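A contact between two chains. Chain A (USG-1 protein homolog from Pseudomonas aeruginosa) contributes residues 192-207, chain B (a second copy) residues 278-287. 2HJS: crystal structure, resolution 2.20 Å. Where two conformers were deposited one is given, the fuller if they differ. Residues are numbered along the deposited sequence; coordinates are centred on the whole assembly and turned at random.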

# COMPACT_ATOMS: atom_id res chain seq x y z
N ASP A 192 -9.25 5.09 -17.43
CA ASP A 192 -9.22 4.31 -18.68
C ASP A 192 -8.87 2.84 -18.40
O ASP A 192 -8.64 2.04 -19.32
N ARG A 193 -8.86 2.50 -17.11
CA ARG A 193 -8.62 1.13 -16.66
C ARG A 193 -9.46 0.83 -15.42
O ARG A 193 -10.06 1.72 -14.82
N GLN A 194 -9.49 -0.45 -15.05
CA GLN A 194 -10.22 -0.91 -13.89
C GLN A 194 -9.60 -0.42 -12.59
O GLN A 194 -8.40 -0.55 -12.36
N ILE A 195 -10.43 0.18 -11.75
CA ILE A 195 -10.01 0.53 -10.39
C ILE A 195 -10.58 -0.43 -9.33
O ILE A 195 -9.96 -0.63 -8.28
N ALA A 196 -11.75 -1.01 -9.61
CA ALA A 196 -12.37 -1.98 -8.73
C ALA A 196 -11.40 -3.14 -8.45
O ALA A 196 -10.75 -3.65 -9.37
N PHE A 197 -11.30 -3.53 -7.18
CA PHE A 197 -10.41 -4.63 -6.78
C PHE A 197 -8.98 -4.52 -7.37
O PHE A 197 -8.35 -5.52 -7.68
N ASN A 198 -8.49 -3.29 -7.57
CA ASN A 198 -7.18 -3.10 -8.21
C ASN A 198 -6.36 -2.10 -7.43
O ASN A 198 -6.92 -1.30 -6.70
N LEU A 199 -5.03 -2.15 -7.54
CA LEU A 199 -4.17 -1.13 -6.92
C LEU A 199 -3.45 -0.39 -8.03
O LEU A 199 -2.76 -1.03 -8.85
N LEU A 200 -3.63 0.92 -8.11
CA LEU A 200 -2.93 1.69 -9.15
C LEU A 200 -1.59 2.16 -8.60
O LEU A 200 -1.51 2.60 -7.46
N ALA A 201 -0.55 2.08 -9.42
CA ALA A 201 0.80 2.42 -8.97
C ALA A 201 0.99 3.90 -8.63
O ALA A 201 1.90 4.24 -7.87
N GLN A 202 0.17 4.76 -9.22
CA GLN A 202 0.29 6.20 -9.09
C GLN A 202 -1.10 6.81 -9.10
O GLN A 202 -2.05 6.18 -9.59
N VAL A 203 -1.20 8.04 -8.57
CA VAL A 203 -2.44 8.82 -8.63
C VAL A 203 -2.28 9.96 -9.69
O VAL A 203 -1.61 10.95 -9.44
N GLY A 204 -2.84 9.79 -10.87
CA GLY A 204 -2.74 10.83 -11.91
C GLY A 204 -1.46 10.60 -12.70
O GLY A 204 -0.69 9.69 -12.36
N ALA A 205 -1.24 11.41 -13.74
CA ALA A 205 -0.07 11.32 -14.61
C ALA A 205 1.20 11.71 -13.87
O ALA A 205 1.17 12.42 -12.88
N VAL A 206 2.34 11.22 -14.34
CA VAL A 206 3.63 11.56 -13.71
C VAL A 206 4.39 12.59 -14.55
O VAL A 206 4.17 12.68 -15.76
N ASP A 207 5.26 13.38 -13.91
CA ASP A 207 6.09 14.33 -14.66
C ASP A 207 7.30 13.61 -15.28
O ASP A 207 7.42 12.39 -15.16
N GLU B 278 7.54 5.03 -19.71
CA GLU B 278 6.84 6.12 -20.40
C GLU B 278 5.60 6.60 -19.65
O GLU B 278 4.56 6.89 -20.23
N GLY B 279 5.75 6.67 -18.33
CA GLY B 279 4.69 7.11 -17.43
C GLY B 279 3.47 6.22 -17.31
O GLY B 279 2.48 6.61 -16.68
N ASP B 280 3.49 5.03 -17.92
CA ASP B 280 2.42 4.06 -17.67
C ASP B 280 2.91 3.06 -16.63
O ASP B 280 4.09 3.02 -16.31
N TYR B 281 1.99 2.27 -16.10
CA TYR B 281 2.31 1.37 -15.01
C TYR B 281 1.51 0.07 -15.15
O TYR B 281 0.41 0.08 -15.68
N PRO B 282 2.05 -1.05 -14.65
CA PRO B 282 1.26 -2.27 -14.61
C PRO B 282 0.40 -2.37 -13.34
O PRO B 282 0.71 -1.74 -12.30
N THR B 283 -0.66 -3.18 -13.42
CA THR B 283 -1.46 -3.49 -12.22
C THR B 283 -1.70 -5.00 -12.14
O THR B 283 -1.53 -5.71 -13.14
N VAL B 284 -2.11 -5.50 -10.96
CA VAL B 284 -2.41 -6.95 -10.85
C VAL B 284 -3.57 -7.39 -11.74
O VAL B 284 -3.53 -8.47 -12.32
N VAL B 285 -4.61 -6.57 -11.84
CA VAL B 285 -5.79 -6.93 -12.62
C VAL B 285 -5.52 -6.79 -14.13
O VAL B 285 -5.83 -7.69 -14.91
N GLY B 286 -4.93 -5.66 -14.51
CA GLY B 286 -4.62 -5.39 -15.89
C GLY B 286 -3.52 -6.22 -16.50
O GLY B 286 -3.60 -6.55 -17.67
N ASP B 287 -2.48 -6.55 -15.73
CA ASP B 287 -1.28 -7.14 -16.34
C ASP B 287 -0.80 -8.46 -15.75
O ASP B 287 -0.45 -9.36 -16.49

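The contact is organised around B:Tyr281, whose CA-to-CB bond points toward chain A and which gives up more area to the other stretch than any other residue. Its chi1 is p (60°) and its chi2 is 89°, and the ring lies against the backbone around A:Leu200 and A:Ala201. Over one face sits the guanidinium of A:Arg193, flat on the ring with planes at 12° and CZ 3.8 Å from the ring centroid, a stack that is also a cation-pi contact. To get there A:Arg193 leaves the backbone with chi1 p, a chi2 between wells at -133°, and chi3 m. This off-well torsion accompanies a placement that serves two partners: while its face covers the tyrosine, its edge meets B:Asp280, with A:Arg193 NH1 3.0 Å from B:Asp280 OD1 in a salt bridge. B:Asp280 starts away from chain A, but chi1 t (-161°) brings its carboxylate back, and the same OD1 accepts from B:Tyr281 N at 2.7 Å, so the acid is held in place by its own loop.

Small and aliphatic groups complete the tyrosine's surroundings. A:Ala201 CB packs on B:Tyr281 CB at 3.6 Å, a close approach of the two chains, and A:Leu200 (m, t) sets its CB 3.8 Å from B:Tyr281 CE1. A:Gln202 begins sideways; chi1 p and chi2 t carry its amide past the ring, CD 3.3 Å from B:Tyr281 CD2, until NE2 donates to B:Gly279 O at 3.2 Å. Beside it, A:Val206 (m) rests CG2 against B:Gly279 CA at 3.6 Å. That glycine has positive phi, and a CB there would come tight against the valine methyl. Water 3 joins A:Val206 N to B:Gly279 O.

At the other end, A:Asn198 (chi1 t) reads the start of a helix. A:Asn198 OD1 accepts from B:Val285 N at 3.3 Å, while A:Asn198 ND2 donates to B:Thr283 OG1 at 3.1 Å and to A:Gln194 O at 3.0 Å; this second bond within chain A helps fix the amide. B:Thr283, chi1 p, is the N-cap: OG1 also accepts from B:Gly286 N at 3.0 Å. B:Val285 (t) points toward chain A and fills the space beside the amide, with CG2 3.4 Å from A:Phe197 O and CG1 3.4 Å from A:Gln194 OE1. A:Gln194 is extended (t, t), its NE2 tied to A:Ala196 O at 2.8 Å.

Water 1 links A:Arg193 NH2, B:Thr283 OG1 and B:Asp287 OD2, while water 2 bridges A:Leu199 O and B:Val284 N.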

# COMPACT_ATOMS: atom_id res chain seq x y z
CB ASP A 192 -8.28 4.94 -19.72
CG ASP A 192 -6.80 5.01 -19.25
OD1 ASP A 192 -6.50 5.00 -18.02
OD2 ASP A 192 -5.93 5.10 -20.15
CB ARG A 193 -7.12 0.92 -16.39
CG ARG A 193 -6.62 1.56 -15.09
CD ARG A 193 -5.34 2.34 -15.32
NE ARG A 193 -4.20 1.43 -15.46
CZ ARG A 193 -3.07 1.72 -16.10
NH1 ARG A 193 -2.87 2.90 -16.70
NH2 ARG A 193 -2.13 0.79 -16.15
CB GLN A 194 -10.27 -2.43 -13.89
CG GLN A 194 -11.22 -3.01 -12.86
CD GLN A 194 -11.23 -4.50 -12.88
OE1 GLN A 194 -11.30 -5.13 -13.94
NE2 GLN A 194 -11.18 -5.11 -11.68
CB ILE A 195 -10.31 2.00 -10.04
CG1 ILE A 195 -11.82 2.27 -9.95
CG2 ILE A 195 -9.65 2.94 -11.10
CD1 ILE A 195 -12.14 3.69 -9.47
CB ALA A 196 -13.68 -2.49 -9.36
CB PHE A 197 -11.05 -5.98 -7.14
CG PHE A 197 -12.46 -6.15 -6.65
CD1 PHE A 197 -12.74 -6.25 -5.29
CD2 PHE A 197 -13.51 -6.25 -7.56
CE1 PHE A 197 -14.06 -6.43 -4.84
CE2 PHE A 197 -14.83 -6.44 -7.13
CZ PHE A 197 -15.10 -6.52 -5.76
CB ASN A 198 -7.36 -2.59 -9.65
CG ASN A 198 -6.24 -3.04 -10.57
OD1 ASN A 198 -5.39 -3.83 -10.18
ND2 ASN A 198 -6.25 -2.57 -11.82
CB LEU A 199 -3.18 -1.75 -5.92
CG LEU A 199 -3.80 -2.24 -4.60
CD1 LEU A 199 -2.92 -3.32 -3.98
CD2 LEU A 199 -4.06 -1.13 -3.60
CB LEU A 200 -3.76 2.87 -9.65
CG LEU A 200 -5.25 2.63 -9.96
CD1 LEU A 200 -5.84 3.91 -10.59
CD2 LEU A 200 -5.43 1.42 -10.87
CB ALA A 201 1.83 1.98 -10.03
CB GLN A 202 1.11 6.80 -10.26
CG GLN A 202 0.44 6.70 -11.60
CD GLN A 202 1.44 6.63 -12.75
OE1 GLN A 202 2.51 6.03 -12.63
NE2 GLN A 202 1.11 7.28 -13.85
CB VAL A 203 -2.80 9.35 -7.23
CG1 VAL A 203 -4.04 10.25 -7.25
CG2 VAL A 203 -2.99 8.20 -6.24
CB ALA A 205 -0.27 12.22 -15.88
CB VAL A 206 4.46 10.28 -13.41
CG1 VAL A 206 3.74 9.44 -12.36
CG2 VAL A 206 4.73 9.47 -14.70
CB ASP A 207 6.50 15.51 -13.77
CG ASP A 207 7.39 15.10 -12.59
OD1 ASP A 207 8.01 14.01 -12.62
OD2 ASP A 207 7.47 15.88 -11.62
CB GLU B 278 6.56 5.76 -21.86
CG GLU B 278 7.84 5.50 -22.68
CD GLU B 278 8.77 6.72 -22.75
OE1 GLU B 278 8.30 7.86 -22.53
OE2 GLU B 278 9.97 6.55 -23.06
CB ASP B 280 1.96 3.36 -18.95
CG ASP B 280 0.57 2.69 -18.82
OD1 ASP B 280 -0.10 2.77 -17.74
OD2 ASP B 280 0.13 2.08 -19.82
CB TYR B 281 2.06 2.05 -13.63
CG TYR B 281 0.61 2.48 -13.44
CD1 TYR B 281 -0.34 1.61 -12.89
CD2 TYR B 281 0.19 3.75 -13.85
CE1 TYR B 281 -1.67 1.99 -12.76
CE2 TYR B 281 -1.13 4.14 -13.74
CZ TYR B 281 -2.06 3.26 -13.18
OH TYR B 281 -3.36 3.68 -13.07
CB PRO B 282 2.32 -3.36 -14.60
CG PRO B 282 3.44 -2.74 -13.77
CD PRO B 282 3.43 -1.25 -14.14
CB THR B 283 -2.85 -2.78 -12.21
OG1 THR B 283 -3.64 -3.30 -13.29
CG2 THR B 283 -2.70 -1.27 -12.32
CB VAL B 284 -2.60 -7.44 -9.38
CG1 VAL B 284 -1.30 -7.27 -8.60
CG2 VAL B 284 -3.78 -6.72 -8.69
CB VAL B 285 -7.01 -6.06 -12.25
CG1 VAL B 285 -8.09 -6.17 -13.34
CG2 VAL B 285 -7.57 -6.48 -10.87
CB ASP B 287 -0.13 -6.15 -16.31
CG ASP B 287 -0.51 -4.82 -16.90
OD1 ASP B 287 -0.48 -4.71 -18.15
OD2 ASP B 287 -0.86 -3.90 -16.12
O HOH W 1 -3.29 -2.04 -15.69
O HOH W 2 -1.74 -3.59 -8.84
O HOH W 3 1.87 9.34 -16.56